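Local atomic coordinates of fatty acid CoA ligase (Marinactinospora thermotolerans, PDB entry 6SQ8), a protein that belongs to the ANL superfamily of AMP-binding enzymes and holds adenosine monophosphate together with 1-ethanoyl-9H-pyrido[3,4-b]indole-3-carboxylic acid. Residues M4-A7 with R8-D12; L31-Q34 with V35-A39; R149-P152 with E153-V157; G206-L209 with A210-L214; F244-P247 with N248-Y251. One frame throughout, in Å; residues are numbered along the deposited sequence.

Contact 1. Residues M4-A7 with R8-D12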
loop_
_atom_site.group_PDB
_atom_site.type_symbol
_atom_site.label_atom_id
_atom_site.label_comp_id
_atom_site.label_asym_id
_atom_site.label_seq_id
_atom_site.Cartn_x
_atom_site.Cartn_y
_atom_site.Cartn_z
ATOM N N MET A 4 -2.982 -10.371 -22.163
ATOM C CA MET A 4 -3.398 -11.612 -21.502
ATOM C C MET A 4 -2.189 -12.362 -20.914
ATOM O O MET A 4 -2.355 -13.363 -20.189
ATOM C CB MET A 4 -4.129 -12.549 -22.476
ATOM C CG MET A 4 -3.274 -13.000 -23.647
ATOM S SD MET A 4 -3.829 -14.551 -24.358
ATOM C CE MET A 4 -3.372 -15.697 -23.051
ATOM N N GLY A 5 -0.980 -11.899 -21.229
ATOM C CA GLY A 5 0.239 -12.579 -20.825
ATOM C C GLY A 5 0.400 -12.625 -19.312
ATOM O O GLY A 5 0.915 -13.626 -18.763
ATOM N N TYR A 6 -0.061 -11.558 -18.639
ATOM C CA TYR A 6 0.046 -11.424 -17.180
ATOM C C TYR A 6 -0.822 -12.476 -16.472
ATOM O O TYR A 6 -0.301 -13.298 -15.720
ATOM C CB TYR A 6 -0.310 -10.015 -16.690
ATOM C CG TYR A 6 -0.280 -9.899 -15.186
ATOM C CD1 TYR A 6 0.885 -10.172 -14.480
ATOM C CD2 TYR A 6 -1.414 -9.576 -14.460
ATOM C CE1 TYR A 6 0.927 -10.128 -13.096
ATOM C CE2 TYR A 6 -1.391 -9.517 -13.078
ATOM C CZ TYR A 6 -0.219 -9.805 -12.394
ATOM O OH TYR A 6 -0.176 -9.745 -11.034
ATOM N N ALA A 7 -2.129 -12.443 -16.721
ATOM C CA ALA A 7 -3.046 -13.400 -16.115
ATOM C C ALA A 7 -2.525 -14.825 -16.327
ATOM O O ALA A 7 -2.546 -15.640 -15.408
ATOM C CB ALA A 7 -4.438 -13.227 -16.679
ATOM N N ARG A 8 -2.044 -15.119 -17.537
ATOM C CA ARG A 8 -1.531 -16.452 -17.876
ATOM C C ARG A 8 -0.288 -16.742 -17.027
ATOM O O ARG A 8 -0.116 -17.860 -16.577
ATOM C CB ARG A 8 -1.220 -16.581 -19.379
ATOM C CG ARG A 8 -0.991 -18.013 -19.869
ATOM C CD ARG A 8 -0.358 -18.131 -21.255
ATOM N NE ARG A 8 1.112 -18.162 -21.245
ATOM C CZ ARG A 8 1.853 -19.218 -21.577
ATOM N NH1 ARG A 8 1.275 -20.382 -21.838
ATOM N NH2 ARG A 8 3.172 -19.096 -21.700
ATOM N N ARG A 9 0.574 -15.733 -16.828
ATOM C CA ARG A 9 1.801 -15.906 -16.031
ATOM C C ARG A 9 1.442 -16.369 -14.622
ATOM O O ARG A 9 2.114 -17.255 -14.058
ATOM C CB ARG A 9 2.626 -14.619 -15.935
ATOM C CG ARG A 9 3.964 -14.798 -15.225
ATOM C CD ARG A 9 4.665 -13.471 -15.018
ATOM N NE ARG A 9 5.893 -13.616 -14.240
ATOM C CZ ARG A 9 6.866 -12.720 -14.215
ATOM N NH1 ARG A 9 6.714 -11.539 -14.801
ATOM N NH2 ARG A 9 7.999 -13.024 -13.613
ATOM N N VAL A 10 0.396 -15.755 -14.063
ATOM C CA VAL A 10 -0.020 -16.047 -12.710
ATOM C C VAL A 10 -0.590 -17.469 -12.682
ATOM O O VAL A 10 -0.124 -18.302 -11.913
ATOM C CB VAL A 10 -1.030 -15.007 -12.201
ATOM C CG1 VAL A 10 -1.476 -15.344 -10.796
ATOM C CG2 VAL A 10 -0.490 -13.572 -12.279
ATOM N N MET A 11 -1.563 -17.738 -13.560
ATOM C CA MET A 11 -2.164 -19.059 -13.713
ATOM C C MET A 11 -1.076 -20.134 -13.851
ATOM O O MET A 11 -1.125 -21.186 -13.204
ATOM C CB MET A 11 -3.065 -19.092 -14.950
ATOM C CG MET A 11 -4.364 -18.335 -14.781
ATOM S SD MET A 11 -5.431 -19.022 -13.484
ATOM C CE MET A 11 -5.560 -20.759 -13.932
ATOM N N ASP A 12 -0.091 -19.851 -14.704
ATOM C CA ASP A 12 0.947 -20.797 -15.078
ATOM C C ASP A 12 1.751 -21.194 -13.836
ATOM O O ASP A 12 2.221 -22.319 -13.738
ATOM C CB ASP A 12 1.866 -20.213 -16.160
ATOM C CG ASP A 12 2.167 -21.150 -17.331
ATOM O OD1 ASP A 12 1.214 -21.815 -17.821
ATOM O OD2 ASP A 12 3.363 -21.220 -17.752
#
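Val-10 CG2 lies over one face of the Tyr-6 ring, 4.0 Å from the ring centroid and 22° off the normal, which meets the criterion for a CH-pi contact. The methyl stands toward the rim at the phenol end, with Val-10 CG2 3.8 Å from Tyr-6 CZ. Tyr-6 holds CG anti to its backbone N (chi1 177°), and Val-10 keeps CG2 beside its own N, a placement that turns this methyl to the preceding turn. In the backbone of the same pair, Val-10 N donates to Tyr-6 O at 3.0 Å and fixes the i to i+4 spacing. Arg-8 N to Met-4 O (3.2 Å), Arg-9 N to Gly-5 O (2.9 Å) and Met-11 N to Ala-7 O (3.0 Å) repeat the pattern along the helix. A looser touch joins Met-4 CE and Arg-8 CD at 4.3 Å. Farther out, the Tyr-6 hydroxyl is hydrogen-bonded to Gln-211 OE1, while the extended Arg-9 makes a salt bridge to Asp-183 and a hydrogen bond to Ser-179 on helix 175-189. The buried tyrosine thus divides its chemistry: its ring face meets carbon from within its own helix, and its hydroxyl meets polar groups of helix 205-215.

Contact 2. Residues L31-Q34 with V35-A39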
loop_
_atom_site.group_PDB
_atom_site.type_symbol
_atom_site.label_atom_id
_atom_site.label_comp_id
_atom_site.label_asym_id
_atom_site.label_seq_id
_atom_site.Cartn_x
_atom_site.Cartn_y
_atom_site.Cartn_z
ATOM N N LEU A 31 -8.234 -24.011 -7.231
ATOM C CA LEU A 31 -8.239 -22.572 -7.510
ATOM C C LEU A 31 -8.318 -22.341 -9.024
ATOM O O LEU A 31 -9.089 -21.483 -9.495
ATOM C CB LEU A 31 -6.990 -21.922 -6.910
ATOM C CG LEU A 31 -6.769 -20.453 -7.283
ATOM C CD1 LEU A 31 -7.908 -19.570 -6.803
ATOM C CD2 LEU A 31 -5.433 -19.960 -6.751
ATOM N N ARG A 32 -7.512 -23.105 -9.775
ATOM C CA ARG A 32 -7.508 -23.043 -11.242
ATOM C C ARG A 32 -8.941 -23.247 -11.748
ATOM O O ARG A 32 -9.444 -22.438 -12.550
ATOM C CB ARG A 32 -6.569 -24.098 -11.834
ATOM C CG ARG A 32 -5.086 -23.781 -11.740
ATOM C CD ARG A 32 -4.272 -25.053 -11.959
ATOM N NE ARG A 32 -2.826 -24.881 -11.871
ATOM C CZ ARG A 32 -2.100 -24.176 -12.742
ATOM N NH1 ARG A 32 -2.683 -23.644 -13.807
ATOM N NH2 ARG A 32 -0.806 -23.975 -12.530
ATOM N N HIS A 33 -9.593 -24.295 -11.217
ATOM C CA HIS A 33 -10.971 -24.624 -11.531
ATOM C C HIS A 33 -11.889 -23.403 -11.300
ATOM O O HIS A 33 -12.737 -23.087 -12.144
ATOM C CB HIS A 33 -11.415 -25.872 -10.742
ATOM C CG HIS A 33 -12.851 -26.235 -10.974
ATOM N ND1 HIS A 33 -13.901 -25.636 -10.275
ATOM C CD2 HIS A 33 -13.427 -27.102 -11.843
ATOM C CE1 HIS A 33 -15.048 -26.133 -10.701
ATOM N NE2 HIS A 33 -14.783 -27.028 -11.665
ATOM N N GLN A 34 -11.714 -22.711 -10.168
ATOM C CA GLN A 34 -12.573 -21.574 -9.810
ATOM C C GLN A 34 -12.370 -20.398 -10.769
ATOM O O GLN A 34 -13.307 -19.659 -11.045
ATOM C CB GLN A 34 -12.338 -21.151 -8.363
ATOM C CG GLN A 34 -13.481 -21.601 -7.471
ATOM C CD GLN A 34 -14.612 -20.608 -7.418
ATOM O OE1 GLN A 34 -14.453 -19.424 -7.705
ATOM N NE2 GLN A 34 -15.779 -21.086 -7.025
ATOM N N VAL A 35 -11.144 -20.223 -11.261
ATOM C CA VAL A 35 -10.865 -19.146 -12.184
ATOM C C VAL A 35 -11.632 -19.419 -13.482
ATOM O O VAL A 35 -12.270 -18.510 -14.036
ATOM C CB VAL A 35 -9.357 -18.975 -12.439
ATOM C CG1 VAL A 35 -9.096 -17.910 -13.498
ATOM C CG2 VAL A 35 -8.610 -18.636 -11.159
ATOM N N ARG A 36 -11.555 -20.672 -13.944
ATOM C CA ARG A 36 -12.206 -21.103 -15.180
ATOM C C ARG A 36 -13.716 -20.848 -15.064
ATOM O O ARG A 36 -14.339 -20.238 -15.952
ATOM C CB ARG A 36 -11.952 -22.591 -15.435
ATOM C CG ARG A 36 -10.509 -22.987 -15.697
ATOM C CD ARG A 36 -10.440 -24.467 -15.995
ATOM N NE ARG A 36 -9.139 -25.017 -15.664
ATOM C CZ ARG A 36 -8.940 -26.071 -14.883
ATOM N NH1 ARG A 36 -9.981 -26.678 -14.339
ATOM N NH2 ARG A 36 -7.709 -26.544 -14.691
ATOM N N LEU A 37 -14.274 -21.303 -13.940
ATOM C CA LEU A 37 -15.682 -21.172 -13.623
ATOM C C LEU A 37 -16.120 -19.703 -13.672
ATOM O O LEU A 37 -17.046 -19.343 -14.392
ATOM C CB LEU A 37 -15.903 -21.773 -12.233
ATOM C CG LEU A 37 -17.361 -22.085 -11.877
ATOM C CD1 LEU A 37 -17.432 -23.342 -11.014
ATOM C CD2 LEU A 37 -18.042 -20.908 -11.189
ATOM N N LEU A 38 -15.437 -18.858 -12.896
ATOM C CA LEU A 38 -15.791 -17.460 -12.771
ATOM C C LEU A 38 -15.583 -16.746 -14.108
ATOM O O LEU A 38 -16.357 -15.857 -14.459
ATOM C CB LEU A 38 -14.910 -16.827 -11.692
ATOM C CG LEU A 38 -15.175 -17.274 -10.265
ATOM C CD1 LEU A 38 -14.148 -16.699 -9.333
ATOM C CD2 LEU A 38 -16.532 -16.814 -9.818
ATOM N N ALA A 39 -14.514 -17.124 -14.821
ATOM C CA ALA A 39 -14.205 -16.545 -16.114
ATOM C C ALA A 39 -15.376 -16.786 -17.076
ATOM O O ALA A 39 -15.907 -15.851 -17.658
ATOM C CB ALA A 39 -12.923 -17.128 -16.643
#
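The N-H groups of Val-35, Arg-36, Leu-37 and Leu-38 bond to the O atoms of Leu-31, Arg-32, His-33 and Gln-34 respectively, four i to i+4 links of regular alpha-helix with N to O distances of 2.9 to 3.1 Å, and Val-35 N adds a weak bond to Arg-32 O. On this frame Arg-36 reaches back along the helix. Its CG is anti to the carbonyl carbon (chi1 -65°) and its chain stays extended to NE, which carries the guanidinium over the previous turn. One face of that group covers the peptide joining Arg-32 to His-33: His-33 N lies 3.9 Å above the plane, toward the rim. Alongside, Arg-36 NH2 comes within 3.9 Å of Arg-32 CB. The two arginine ends do not meet, since Arg-32 NH1 and Arg-36 NH2 remain 5.9 Å apart, and Arg-32 NH2 is hydrogen-bonded to Ile-14 O. His-33 and Leu-37 cross obliquely, with the ring atom His-33 CE1 3.7 Å from Leu-37 CD1. Next round the helix, Gln-34 bends at chi2 (-87°), and its OE1 comes nearest Leu-38 CD1, 3.2 Å away, a van der Waals contact. His-33 is exposed, whereas Leu-31, Gln-34, Val-35 and Leu-38 are buried. Leu-31 and Leu-38 both pack on Ala-65 of helix 61-72, and Gln-34 touches Trp-61 and Arg-62 of the same helix. Arg-32 and Val-35 rest on Met-11 of helix 5-13, so this part of helix 28-44 lies against two other helices, with Leu-38 reaching the loop residue Ile-135.

Contact 3. Residues R149-P152 with E153-V157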
loop_
_atom_site.group_PDB
_atom_site.type_symbol
_atom_site.label_atom_id
_atom_site.label_comp_id
_atom_site.label_asym_id
_atom_site.label_seq_id
_atom_site.Cartn_x
_atom_site.Cartn_y
_atom_site.Cartn_z
ATOM N N ARG A 149 -9.463 -13.285 -23.187
ATOM C CA ARG A 149 -9.696 -12.205 -24.143
ATOM C C ARG A 149 -8.707 -11.073 -23.801
ATOM O O ARG A 149 -8.165 -11.025 -22.695
ATOM C CB ARG A 149 -11.157 -11.729 -24.077
ATOM C CG ARG A 149 -12.198 -12.837 -23.952
ATOM C CD ARG A 149 -13.634 -12.328 -23.935
ATOM N NE ARG A 149 -13.939 -11.408 -22.842
ATOM C CZ ARG A 149 -15.148 -10.894 -22.577
ATOM N NH1 ARG A 149 -16.222 -11.372 -23.179
ATOM N NH2 ARG A 149 -15.279 -9.896 -21.717
ATOM N N GLU A 150 -8.487 -10.164 -24.756
ATOM C CA GLU A 150 -7.531 -9.084 -24.643
ATOM C C GLU A 150 -8.227 -7.773 -24.290
ATOM O O GLU A 150 -9.151 -7.371 -24.971
ATOM C CB GLU A 150 -6.830 -8.879 -25.980
ATOM C CG GLU A 150 -5.644 -9.794 -26.153
ATOM C CD GLU A 150 -4.379 -9.221 -25.548
ATOM O OE1 GLU A 150 -3.812 -9.877 -24.672
ATOM O OE2 GLU A 150 -3.949 -8.106 -25.938
ATOM N N HIS A 151 -7.739 -7.092 -23.247
ATOM C CA HIS A 151 -8.152 -5.724 -22.986
ATOM C C HIS A 151 -7.664 -4.863 -24.147
ATOM O O HIS A 151 -6.480 -4.869 -24.467
ATOM C CB HIS A 151 -7.647 -5.274 -21.604
ATOM C CG HIS A 151 -8.350 -4.087 -21.030
ATOM N ND1 HIS A 151 -8.292 -2.836 -21.605
ATOM C CD2 HIS A 151 -9.072 -3.940 -19.902
ATOM C CE1 HIS A 151 -8.974 -1.978 -20.869
ATOM N NE2 HIS A 151 -9.454 -2.622 -19.815
ATOM N N PRO A 152 -8.555 -4.122 -24.849
ATOM C CA PRO A 152 -8.133 -3.256 -25.948
ATOM C C PRO A 152 -6.958 -2.325 -25.609
ATOM O O PRO A 152 -6.145 -2.059 -26.492
ATOM C CB PRO A 152 -9.368 -2.384 -26.239
ATOM C CG PRO A 152 -10.544 -3.197 -25.739
ATOM C CD PRO A 152 -10.011 -4.080 -24.626
ATOM N N GLU A 153 -6.886 -1.829 -24.362
ATOM C CA GLU A 153 -5.844 -0.861 -23.980
ATOM C C GLU A 153 -4.895 -1.454 -22.925
ATOM O O GLU A 153 -4.120 -0.723 -22.334
ATOM C CB GLU A 153 -6.442 0.493 -23.574
ATOM C CG GLU A 153 -7.847 0.457 -23.009
ATOM C CD GLU A 153 -8.756 1.529 -23.561
ATOM O OE1 GLU A 153 -9.359 1.247 -24.598
ATOM O OE2 GLU A 153 -8.865 2.634 -22.957
ATOM N N GLY A 154 -4.925 -2.775 -22.739
ATOM C CA GLY A 154 -3.904 -3.512 -21.972
ATOM C C GLY A 154 -3.927 -3.258 -20.461
ATOM O O GLY A 154 -2.926 -3.481 -19.772
ATOM N N ILE A 155 -5.075 -2.823 -19.929
ATOM C CA ILE A 155 -5.220 -2.453 -18.523
ATOM C C ILE A 155 -5.642 -3.681 -17.707
ATOM O O ILE A 155 -6.557 -4.428 -18.092
ATOM C CB ILE A 155 -6.211 -1.285 -18.385
ATOM C CG1 ILE A 155 -5.783 -0.100 -19.253
ATOM C CG2 ILE A 155 -6.382 -0.879 -16.926
ATOM C CD1 ILE A 155 -4.354 0.346 -19.033
ATOM N N ALA A 156 -4.934 -3.886 -16.585
ATOM C CA ALA A 156 -5.164 -5.004 -15.681
ATOM C C ALA A 156 -5.977 -4.545 -14.468
ATOM O O ALA A 156 -6.819 -5.296 -13.971
ATOM C CB ALA A 156 -3.843 -5.591 -15.253
ATOM N N VAL A 157 -5.688 -3.328 -13.990
ATOM C CA VAL A 157 -6.235 -2.800 -12.747
ATOM C C VAL A 157 -6.508 -1.307 -12.907
ATOM O O VAL A 157 -5.701 -0.590 -13.506
ATOM C CB VAL A 157 -5.281 -3.014 -11.557
ATOM C CG1 VAL A 157 -5.815 -2.353 -10.292
ATOM C CG2 VAL A 157 -4.977 -4.487 -11.312
#
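His-151 and Ile-155 form the close-packed half of this contact, at the type I beta turn that runs from His-151 to Gly-154 and leads into strand 155-160. Ile-155 CB sits over the imidazole face, 3.9 Å from the ring centroid and 18° off the normal, a CH-pi contact. Ile-155 N lies above the same face, 3.5 Å from the plane and toward the rim. With CG anti to the backbone N (chi1 -161°), the histidine folds its ring across the inside of the turn. There the ring takes a backbone donor at its edge: Glu-153 N bonds to His-151 ND1 at 3.3 Å and lies only 1° out of the ring plane. Glu-153 CG belongs to this packed side too, 3.4 Å from His-151 CE1. The turn itself is closed by Gly-154 N to His-151 O at 3.1 Å, although the donor stands well above the carbonyl plane rather than on a lone pair.

The outer side is much looser. Pro-152 and Glu-153 are exposed, and their side chains meet only where Glu-153 OE1 passes Pro-152 CB at 4.0 Å. The carboxylate leads off from the ring, with Glu-153 OE1 5.2 Å from His-151 ND1. Past the turn, Ala-156 and Val-157 both face His-173 in a classic beta bulge.

His-151 NE2 is hydrogen-bonded to His-76 ND1, so both ring nitrogens have partners. ND1 as acceptor of a backbone N-H would be consistent with a proton on NE2, though the charge of the ring is not seen.

Contact 4. Residues G206-L209 with A210-L214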
loop_
_atom_site.group_PDB
_atom_site.type_symbol
_atom_site.label_atom_id
_atom_site.label_comp_id
_atom_site.label_asym_id
_atom_site.label_seq_id
_atom_site.Cartn_x
_atom_site.Cartn_y
_atom_site.Cartn_z
ATOM N N GLY A 206 -2.541 -5.951 -1.300
ATOM C CA GLY A 206 -2.731 -7.340 -0.841
ATOM C C GLY A 206 -3.007 -8.303 -1.981
ATOM O O GLY A 206 -2.450 -9.393 -2.035
ATOM N N GLY A 207 -3.888 -7.888 -2.892
ATOM C CA GLY A 207 -4.296 -8.694 -4.019
ATOM C C GLY A 207 -3.192 -8.889 -5.051
ATOM O O GLY A 207 -3.152 -9.950 -5.694
ATOM N N GLU A 208 -2.330 -7.874 -5.238
ATOM C CA GLU A 208 -1.177 -7.980 -6.122
ATOM C C GLU A 208 -0.137 -8.923 -5.502
ATOM O O GLU A 208 0.490 -9.709 -6.209
ATOM C CB GLU A 208 -0.563 -6.613 -6.434
ATOM C CG GLU A 208 0.716 -6.688 -7.278
ATOM C CD GLU A 208 0.551 -7.266 -8.688
ATOM O OE1 GLU A 208 -0.531 -7.052 -9.315
ATOM O OE2 GLU A 208 1.504 -7.935 -9.180
ATOM N N LEU A 209 0.046 -8.848 -4.181
ATOM C CA LEU A 209 1.011 -9.709 -3.512
ATOM C C LEU A 209 0.547 -11.165 -3.618
ATOM O O LEU A 209 1.377 -12.076 -3.726
ATOM C CB LEU A 209 1.185 -9.295 -2.047
ATOM C CG LEU A 209 1.870 -7.948 -1.808
ATOM C CD1 LEU A 209 1.791 -7.553 -0.350
ATOM C CD2 LEU A 209 3.315 -7.963 -2.262
ATOM N N ALA A 210 -0.769 -11.390 -3.565
ATOM C CA ALA A 210 -1.307 -12.725 -3.707
ATOM C C ALA A 210 -0.943 -13.266 -5.096
ATOM O O ALA A 210 -0.528 -14.423 -5.238
ATOM C CB ALA A 210 -2.798 -12.708 -3.482
ATOM N N GLN A 211 -1.091 -12.411 -6.113
ATOM C CA GLN A 211 -0.778 -12.798 -7.498
ATOM C C GLN A 211 0.723 -13.088 -7.644
ATOM O O GLN A 211 1.085 -14.098 -8.248
ATOM C CB GLN A 211 -1.283 -11.743 -8.483
ATOM C CG GLN A 211 -2.786 -11.839 -8.699
ATOM C CD GLN A 211 -3.325 -10.973 -9.807
ATOM O OE1 GLN A 211 -2.738 -9.951 -10.188
ATOM N NE2 GLN A 211 -4.497 -11.361 -10.283
ATOM N N CYS A 212 1.580 -12.226 -7.073
ATOM C CA CYS A 212 3.019 -12.468 -7.054
ATOM C C CYS A 212 3.313 -13.825 -6.405
ATOM O O CYS A 212 4.119 -14.590 -6.886
ATOM C CB CYS A 212 3.749 -11.361 -6.311
ATOM S SG CYS A 212 3.718 -9.793 -7.207
ATOM N N THR A 213 2.634 -14.113 -5.299
ATOM C CA THR A 213 2.842 -15.337 -4.542
ATOM C C THR A 213 2.451 -16.543 -5.402
ATOM O O THR A 213 3.202 -17.535 -5.475
ATOM C CB THR A 213 2.080 -15.295 -3.216
ATOM O OG1 THR A 213 2.614 -14.170 -2.526
ATOM C CG2 THR A 213 2.222 -16.552 -2.388
ATOM N N LEU A 214 1.287 -16.459 -6.060
ATOM C CA LEU A 214 0.814 -17.566 -6.884
ATOM C C LEU A 214 1.775 -17.791 -8.058
ATOM O O LEU A 214 2.168 -18.924 -8.317
ATOM C CB LEU A 214 -0.601 -17.273 -7.372
ATOM C CG LEU A 214 -1.705 -17.384 -6.319
ATOM C CD1 LEU A 214 -3.039 -16.916 -6.873
ATOM C CD2 LEU A 214 -1.833 -18.806 -5.822
#
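Leu-209 O is gripped twice by one residue: Thr-213 OG1 donates to it at 2.7 Å and Thr-213 N at 2.9 Å, the two arriving from opposite faces of the carbonyl plane. The hydroxyl can turn back in this way because OG1 lies beside the backbone N of its own residue (chi1 -60°). A buried side-chain hydroxyl is thereby satisfied within the helix. The remaining i to i+4 bonds are Ala-210 N to Gly-206 O, Gln-211 N to Gly-207 O, and Cys-212 N to Glu-208 O, the last at 2.9 Å. Glu-208 carries the side-chain part of the contact, about 5 Å from the bound 1-ethanoyl-9H-pyrido[3,4-b]indole-3-carboxylic acid. Its CG is anti to the backbone N (chi1 176°), and the bend at chi2 turns the carboxylate forward to the next turn. Branch OE1 approaches Gln-211 OE1 to 3.7 Å, with the carboxylate and amide planes crossing almost perpendicular, at 89°. The other branch, Glu-208 OE2, lies 3.5 Å from Cys-212 SG. Gln-211 OE1 bonds to the Tyr-6 hydroxyl, which also lies near Glu-208 OE2 in a probable bond, while Gln-211 NE2 bonds to Gln-71 OE1. The amide is thus held at both its oxygen and its nitrogen. Helix 205-215 connects the parallel neighbours 195-198 and 219-222 as the helix of a beta-alpha-beta unit and packs on the sheet, Leu-209 and Ala-210 on Ile-198 and Thr-213 on Phe-196. Glu-208 and Cys-212 face helix 175-189 through Met-178, Cys-181 and Ala-185, and Gln-211 and Leu-214 face Leu-68 and Ile-64 of helix 61-72.

Contact 5. Residues F244-P247 with N248-Y251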
loop_
_atom_site.group_PDB
_atom_site.type_symbol
_atom_site.label_atom_id
_atom_site.label_comp_id
_atom_site.label_asym_id
_atom_site.label_seq_id
_atom_site.Cartn_x
_atom_site.Cartn_y
_atom_site.Cartn_z
ATOM N N PHE A 244 3.156 -9.151 4.993
ATOM C CA PHE A 244 3.139 -7.731 4.771
ATOM C C PHE A 244 2.244 -7.064 5.814
ATOM O O PHE A 244 1.109 -7.491 6.000
ATOM C CB PHE A 244 2.644 -7.377 3.372
ATOM C CG PHE A 244 2.931 -5.944 2.987
ATOM C CD1 PHE A 244 2.184 -4.901 3.507
ATOM C CD2 PHE A 244 3.961 -5.639 2.115
ATOM C CE1 PHE A 244 2.467 -3.589 3.153
ATOM C CE2 PHE A 244 4.250 -4.328 1.773
ATOM C CZ PHE A 244 3.506 -3.305 2.297
ATOM N N LEU A 245 2.785 -6.009 6.446
ATOM C CA LEU A 245 2.163 -5.272 7.532
ATOM C C LEU A 245 2.240 -3.773 7.252
ATOM O O LEU A 245 3.221 -3.295 6.651
ATOM C CB LEU A 245 2.925 -5.566 8.823
ATOM C CG LEU A 245 2.989 -7.023 9.233
ATOM C CD1 LEU A 245 3.900 -7.176 10.433
ATOM C CD2 LEU A 245 1.606 -7.538 9.542
ATOM N N ALA A 246 1.212 -3.043 7.708
ATOM C CA ALA A 246 1.305 -1.601 7.887
ATOM C C ALA A 246 2.311 -1.338 9.000
ATOM O O ALA A 246 2.453 -2.158 9.905
ATOM C CB ALA A 246 -0.037 -1.006 8.229
ATOM N N PRO A 247 3.059 -0.214 8.960
ATOM C CA PRO A 247 4.067 0.054 9.983
ATOM C C PRO A 247 3.551 -0.082 11.421
ATOM O O PRO A 247 4.233 -0.686 12.239
ATOM C CB PRO A 247 4.496 1.484 9.650
ATOM C CG PRO A 247 4.318 1.574 8.150
ATOM C CD PRO A 247 3.038 0.810 7.904
ATOM N N ASN A 248 2.357 0.445 11.714
ATOM C CA ASN A 248 1.827 0.389 13.076
ATOM C C ASN A 248 1.663 -1.075 13.509
ATOM O O ASN A 248 1.850 -1.398 14.677
ATOM C CB ASN A 248 0.494 1.124 13.222
ATOM C CG ASN A 248 0.626 2.638 13.250
ATOM O OD1 ASN A 248 1.669 3.202 13.578
ATOM N ND2 ASN A 248 -0.433 3.337 12.887
ATOM N N TRP A 249 1.315 -1.942 12.557
ATOM C CA TRP A 249 1.131 -3.369 12.816
ATOM C C TRP A 249 2.478 -4.021 13.151
ATOM O O TRP A 249 2.558 -4.904 13.993
ATOM C CB TRP A 249 0.461 -4.086 11.632
ATOM C CG TRP A 249 -0.869 -3.543 11.223
ATOM C CD1 TRP A 249 -1.569 -2.529 11.810
ATOM C CD2 TRP A 249 -1.674 -3.995 10.121
ATOM N NE1 TRP A 249 -2.744 -2.310 11.141
ATOM C CE2 TRP A 249 -2.839 -3.200 10.104
ATOM C CE3 TRP A 249 -1.521 -4.979 9.142
ATOM C CZ2 TRP A 249 -3.842 -3.369 9.153
ATOM C CZ3 TRP A 249 -2.514 -5.144 8.206
ATOM C CH2 TRP A 249 -3.654 -4.345 8.205
ATOM N N LEU A 250 3.530 -3.600 12.451
ATOM C CA LEU A 250 4.850 -4.065 12.748
ATOM C C LEU A 250 5.132 -3.803 14.221
ATOM O O LEU A 250 5.530 -4.706 14.945
ATOM C CB LEU A 250 5.877 -3.329 11.890
ATOM C CG LEU A 250 7.319 -3.662 12.242
ATOM C CD1 LEU A 250 7.604 -5.144 12.034
ATOM C CD2 LEU A 250 8.278 -2.812 11.445
ATOM N N TYR A 251 4.924 -2.555 14.646
ATOM C CA TYR A 251 5.262 -2.173 16.012
ATOM C C TYR A 251 4.444 -3.032 16.987
ATOM O O TYR A 251 5.010 -3.560 17.941
ATOM C CB TYR A 251 5.090 -0.666 16.265
ATOM C CG TYR A 251 5.567 0.269 15.180
ATOM C CD1 TYR A 251 6.722 0.035 14.447
ATOM C CD2 TYR A 251 4.845 1.419 14.897
ATOM C CE1 TYR A 251 7.132 0.909 13.446
ATOM C CE2 TYR A 251 5.245 2.305 13.908
ATOM C CZ TYR A 251 6.390 2.053 13.175
ATOM O OH TYR A 251 6.738 2.945 12.201
#
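The turn from strand 242-245 into helix 247-255 is closed by Ala-246, the N-cap residue, whose O accepts Leu-250 N at 3.1 Å and, more weakly, Trp-249 N at 2.9 Å. The methyl of the same alanine covers the indole: Ala-246 CB stands 3.9 Å from the centroid of the Trp-249 five-membered ring and 8° off its normal, a CH-pi contact over the ring centre. Trp-249 CG is anti to the carbonyl carbon (chi1 -57°), which lays the indole back under the turn, where Trp-249 CB also meets Leu-245 CB at 4.0 Å. In the fold this is the first half of the beta-alpha-beta unit 242-245, 247-255, 269-273, whose two strands are parallel neighbours. Phe-244, at the strand end, lines the pocket of 1-ethanoyl-9H-pyrido[3,4-b]indole-3-carboxylic acid. Pro-247 opens the helix, and its O lies 3.2 Å above the plane of the Tyr-251 ring, over the centre, while accepting Tyr-251 N at 3.1 Å. Pro-247 CB reaches Tyr-251 OH at 3.7 Å. That hydroxyl is hydrogen-bonded to Val-278 N, and Trp-249 is stacked with Phe-226. Leu-250 packs on Val-270 and Tyr-272 of strand 269-273 and on Ala-285 of helix 279-289.

How the contacts relate
All five contacts are local and come in series along the chain, from the N-terminal helix to strand 242-245 and the helix after it. Contacts 1 to 4 cluster, with contact 1 in the middle: its centre is about 13 Å from those of contacts 2 and 3 and about 12 Å from that of contact 4. It touches each of them, so helix 5-13 joins helix 28-44, the 149-157 turn and helix 205-215. Leu-31 and Leu-214 link contacts 2 and 4 directly. Contact 5 stands about 33 Å from contacts 2 and 3 between centres, yet meets contact 4 at Leu-209 CD1, 3.8 Å from Phe-244 CD2, where helix 205-215 meets pocket residue Phe-244.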